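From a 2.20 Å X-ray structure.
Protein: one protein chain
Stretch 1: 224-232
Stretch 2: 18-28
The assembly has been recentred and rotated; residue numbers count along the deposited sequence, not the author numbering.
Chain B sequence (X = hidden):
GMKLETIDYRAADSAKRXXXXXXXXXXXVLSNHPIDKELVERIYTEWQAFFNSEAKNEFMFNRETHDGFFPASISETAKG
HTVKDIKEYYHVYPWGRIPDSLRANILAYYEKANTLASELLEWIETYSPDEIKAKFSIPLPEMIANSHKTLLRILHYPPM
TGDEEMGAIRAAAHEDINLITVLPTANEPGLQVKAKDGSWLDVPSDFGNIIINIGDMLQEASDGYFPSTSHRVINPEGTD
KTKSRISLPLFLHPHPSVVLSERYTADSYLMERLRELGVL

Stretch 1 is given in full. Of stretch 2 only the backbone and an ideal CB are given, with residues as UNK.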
# COMPACT_ATOMS: atom_id res chain seq x y z
N GLY B 224 -0.51 29.08 -7.89
CA GLY B 224 -1.72 29.34 -8.69
C GLY B 224 -1.50 30.14 -9.96
O GLY B 224 -2.43 30.32 -10.73
N TYR B 225 -0.28 30.61 -10.20
CA TYR B 225 0.02 31.37 -11.41
C TYR B 225 -0.18 30.53 -12.66
O TYR B 225 -0.71 31.03 -13.65
CB TYR B 225 1.44 31.93 -11.40
CG TYR B 225 1.74 32.85 -12.57
CD1 TYR B 225 1.34 34.19 -12.57
CD2 TYR B 225 2.44 32.38 -13.68
CE1 TYR B 225 1.63 35.04 -13.65
CE2 TYR B 225 2.72 33.22 -14.77
CZ TYR B 225 2.31 34.54 -14.75
OH TYR B 225 2.60 35.35 -15.82
N PHE B 226 0.23 29.26 -12.60
CA PHE B 226 -0.07 28.30 -13.66
C PHE B 226 -1.18 27.38 -13.18
O PHE B 226 -0.97 26.62 -12.25
CB PHE B 226 1.17 27.50 -14.04
CG PHE B 226 2.22 28.31 -14.75
CD1 PHE B 226 1.96 28.84 -16.01
CD2 PHE B 226 3.43 28.58 -14.15
CE1 PHE B 226 2.91 29.60 -16.67
CE2 PHE B 226 4.39 29.36 -14.81
CZ PHE B 226 4.13 29.86 -16.07
N PRO B 227 -2.36 27.44 -13.81
CA PRO B 227 -3.46 26.61 -13.31
C PRO B 227 -3.40 25.16 -13.78
O PRO B 227 -3.05 24.90 -14.94
CB PRO B 227 -4.69 27.32 -13.86
CG PRO B 227 -4.20 27.95 -15.16
CD PRO B 227 -2.80 28.39 -14.83
N SER B 228 -3.74 24.23 -12.88
CA SER B 228 -4.01 22.84 -13.24
C SER B 228 -5.47 22.73 -13.58
O SER B 228 -6.32 22.87 -12.72
CB SER B 228 -3.71 21.89 -12.08
OG SER B 228 -4.08 20.56 -12.42
N THR B 229 -5.75 22.49 -14.86
CA THR B 229 -7.09 22.67 -15.42
C THR B 229 -7.78 21.31 -15.72
O THR B 229 -7.13 20.30 -16.07
CB THR B 229 -7.03 23.54 -16.72
OG1 THR B 229 -6.38 24.78 -16.44
CG2 THR B 229 -8.41 23.85 -17.26
N SER B 230 -9.09 21.32 -15.54
CA SER B 230 -9.92 20.16 -15.72
C SER B 230 -10.06 19.87 -17.21
O SER B 230 -10.45 20.77 -17.99
CB SER B 230 -11.31 20.43 -15.11
OG SER B 230 -12.18 19.33 -15.26
N HIS B 231 -9.77 18.63 -17.58
CA HIS B 231 -9.90 18.18 -18.96
C HIS B 231 -10.60 16.82 -19.05
O HIS B 231 -10.55 16.04 -18.09
CB HIS B 231 -8.54 18.12 -19.64
CG HIS B 231 -7.50 17.36 -18.87
ND1 HIS B 231 -6.91 17.85 -17.73
CD2 HIS B 231 -6.93 16.16 -19.11
CE1 HIS B 231 -6.03 16.97 -17.29
NE2 HIS B 231 -6.03 15.93 -18.11
N ARG B 232 -11.22 16.56 -20.21
CA ARG B 232 -11.92 15.30 -20.49
C ARG B 232 -11.79 14.89 -21.95
O ARG B 232 -11.30 15.66 -22.78
CB ARG B 232 -13.42 15.45 -20.15
CG ARG B 232 -14.16 16.39 -21.08
CD ARG B 232 -15.60 16.55 -20.72
NE ARG B 232 -16.31 17.36 -21.71
CZ ARG B 232 -17.63 17.52 -21.75
NH1 ARG B 232 -18.42 16.93 -20.85
NH2 ARG B 232 -18.18 18.26 -22.71
N UNK B 18 3.65 30.03 -25.96
CA UNK B 18 3.33 28.75 -25.33
C UNK B 18 3.12 28.88 -23.81
O UNK B 18 2.14 28.37 -23.25
CB UNK B 18 4.45 27.74 -25.61
N UNK B 19 4.04 29.57 -23.14
CA UNK B 19 3.97 29.76 -21.68
C UNK B 19 2.75 30.60 -21.33
O UNK B 19 2.07 30.34 -20.35
CB UNK B 19 5.24 30.43 -21.15
N UNK B 20 2.41 31.56 -22.18
CA UNK B 20 1.21 32.36 -21.96
C UNK B 20 -0.09 31.55 -22.15
O UNK B 20 -1.08 31.79 -21.46
CB UNK B 20 1.22 33.56 -22.91
N UNK B 21 -0.10 30.62 -23.09
CA UNK B 21 -1.25 29.74 -23.25
C UNK B 21 -1.46 28.88 -21.99
O UNK B 21 -2.59 28.60 -21.58
CB UNK B 21 -1.06 28.85 -24.48
N UNK B 22 -0.36 28.45 -21.38
CA UNK B 22 -0.43 27.61 -20.18
C UNK B 22 -0.94 28.41 -19.01
O UNK B 22 -1.79 27.94 -18.27
CB UNK B 22 0.94 27.01 -19.85
N UNK B 23 -0.41 29.62 -18.84
CA UNK B 23 -0.88 30.52 -17.79
C UNK B 23 -2.37 30.79 -17.92
O UNK B 23 -3.10 30.76 -16.94
CB UNK B 23 -0.10 31.84 -17.83
N UNK B 24 -2.82 31.06 -19.14
CA UNK B 24 -4.22 31.44 -19.36
C UNK B 24 -5.18 30.24 -19.24
O UNK B 24 -6.24 30.38 -18.62
CB UNK B 24 -4.37 32.08 -20.74
N UNK B 25 -4.82 29.09 -19.81
CA UNK B 25 -5.75 27.96 -19.93
C UNK B 25 -5.31 26.68 -19.23
O UNK B 25 -6.09 25.74 -19.15
CB UNK B 25 -5.97 27.65 -21.41
N UNK B 26 -4.06 26.61 -18.76
CA UNK B 26 -3.53 25.37 -18.19
C UNK B 26 -2.97 24.40 -19.22
O UNK B 26 -2.40 23.38 -18.85
CB UNK B 26 -4.63 24.67 -17.39
N UNK B 27 -3.12 24.73 -20.51
CA UNK B 27 -2.76 23.86 -21.62
C UNK B 27 -2.01 24.63 -22.70
O UNK B 27 -2.20 25.84 -22.88
CB UNK B 27 -4.01 23.21 -22.21
N UNK B 28 -1.19 23.90 -23.45
CA UNK B 28 -0.47 24.43 -24.59
C UNK B 28 -0.41 23.38 -25.66
O UNK B 28 -0.25 22.21 -25.37
CB UNK B 28 0.94 24.89 -24.20

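Position 18 opens the visible part of a helix, and its ideal CB has nothing of stretch 1 within reach, so this surface cannot choose among side chains; the residue is Phe-18.

At position 19 the CB points sideways, 5.1 Å from CE1 of Phe-226. A compact or medium apolar group, valine, isoleucine, leucine or methionine, could close that gap. It is Val-19, whose CG1 lies 3.7 Å from Phe-226 CZ, at the edge of the ring.

Positions 20 and 21 find no partner near their CB atoms and would accept many residues, polar ones included. They are Glu-20 and Ser-21. Ser-21 OG donates to the backbone O of position 27, 2.7 Å away, and Glu-20 is left to pair with position 23.

Position 22 again points sideways, with its CB 4.4 Å from Phe-226 CD1, so an apolar residue is favoured. Leu-22 fits: its CB keeps that 4.4 Å contact with Phe-226 CD1.

The closest CA-to-CA approach is at position 23, whose CA is 4.8 Å from the CA of Phe-226. The ideal CB is 3.9 Å from Phe-226 CE1 and 4.3 Å from Tyr-225 O, and the tyrosine ring offers a face nearby. A long, flexible chain with methylenes, such as lysine, arginine, glutamine or methionine, could lie along it. In Arg-23, CG sits over that face, 4.0 Å from the centroid of the Tyr-225 ring, a CH-pi contact. The guanidinium bridges back to Glu-20, with Arg-23 NH2 3.0 Å from Glu-20 OE2, and to position 24. Water 1 links Tyr-225 O to Arg-23 NH1, the latter bond weak.

Position 24 points away, where polar residues are natural; Glu-24 OE1 forms a salt bridge with Arg-23 NH2 at 2.9 Å, although the hydrogen bond within it is weak.

Position 25 also points away, so its carbonyl matters more to stretch 1 than its side chain: Thr-229 OG1 donates a hydrogen bond to that O at 2.9 Å. Several small or polar residues would serve. Thr-25 turns its OG1 back to Ser-21 O, 2.8 Å away, and accepts from the N of position 27.

Position 26 is the first residue past the helix, with phi 84°. An ideal CB would stand 2.0 Å from Thr-229 OG1 and 2.9 Å from Pro-227 O, and would also jam against the preceding carbonyl. Only glycine suits, and Gly-26 brings its CA within 3.3 Å of Pro-227 O.

Position 27 has a sideways CB with nothing near it, but a long side chain could reach the imidazole of His-231. An aromatic or a long aliphatic could do so. Phe-27 presents its edge to the His-231 face, Phe-27 CZ 3.5 Å from His-231 CG.

Position 28 is out of reach and unconstrained by stretch 1; it is Gly-28.

Stretch 2 18-28: FVESLRETGFG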
# COMPACT_ATOMS: atom_id res chain seq x y z
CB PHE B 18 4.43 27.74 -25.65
CG PHE B 18 4.26 26.41 -24.96
CD1 PHE B 18 3.41 25.46 -25.48
CD2 PHE B 18 4.95 26.13 -23.80
CE1 PHE B 18 3.26 24.24 -24.84
CE2 PHE B 18 4.80 24.92 -23.16
CZ PHE B 18 3.95 23.98 -23.69
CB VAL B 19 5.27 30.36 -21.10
CG1 VAL B 19 5.14 30.62 -19.57
CG2 VAL B 19 6.46 29.41 -21.38
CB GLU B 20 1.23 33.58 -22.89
CG GLU B 20 -0.05 34.38 -22.91
CD GLU B 20 -0.43 34.93 -21.55
OE1 GLU B 20 0.48 35.16 -20.69
OE2 GLU B 20 -1.66 35.14 -21.35
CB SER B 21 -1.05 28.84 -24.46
OG SER B 21 -2.09 27.89 -24.56
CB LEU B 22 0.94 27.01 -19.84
CG LEU B 22 1.44 25.81 -20.65
CD1 LEU B 22 2.88 25.49 -20.28
CD2 LEU B 22 0.57 24.56 -20.46
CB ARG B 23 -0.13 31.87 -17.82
CG ARG B 23 -0.44 32.79 -16.64
CD ARG B 23 -0.15 34.26 -16.95
NE ARG B 23 -1.08 34.78 -17.95
CZ ARG B 23 -2.36 35.08 -17.71
NH1 ARG B 23 -2.88 34.95 -16.50
NH2 ARG B 23 -3.11 35.54 -18.71
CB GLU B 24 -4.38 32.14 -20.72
CG GLU B 24 -5.79 32.66 -21.02
CD GLU B 24 -6.31 33.62 -19.95
OE1 GLU B 24 -5.67 34.68 -19.74
OE2 GLU B 24 -7.37 33.33 -19.32
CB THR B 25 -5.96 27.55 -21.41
OG1 THR B 25 -4.78 26.88 -21.89
CG2 THR B 25 -6.29 28.74 -22.28
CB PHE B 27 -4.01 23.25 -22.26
CG PHE B 27 -4.45 21.96 -21.63
CD1 PHE B 27 -4.96 21.94 -20.33
CD2 PHE B 27 -4.36 20.76 -22.33
CE1 PHE B 27 -5.35 20.77 -19.75
CE2 PHE B 27 -4.76 19.58 -21.76
CZ PHE B 27 -5.26 19.58 -20.47
O HOH W 1 -2.06 33.36 -13.70
O HOH W 2 -3.70 21.90 -17.08
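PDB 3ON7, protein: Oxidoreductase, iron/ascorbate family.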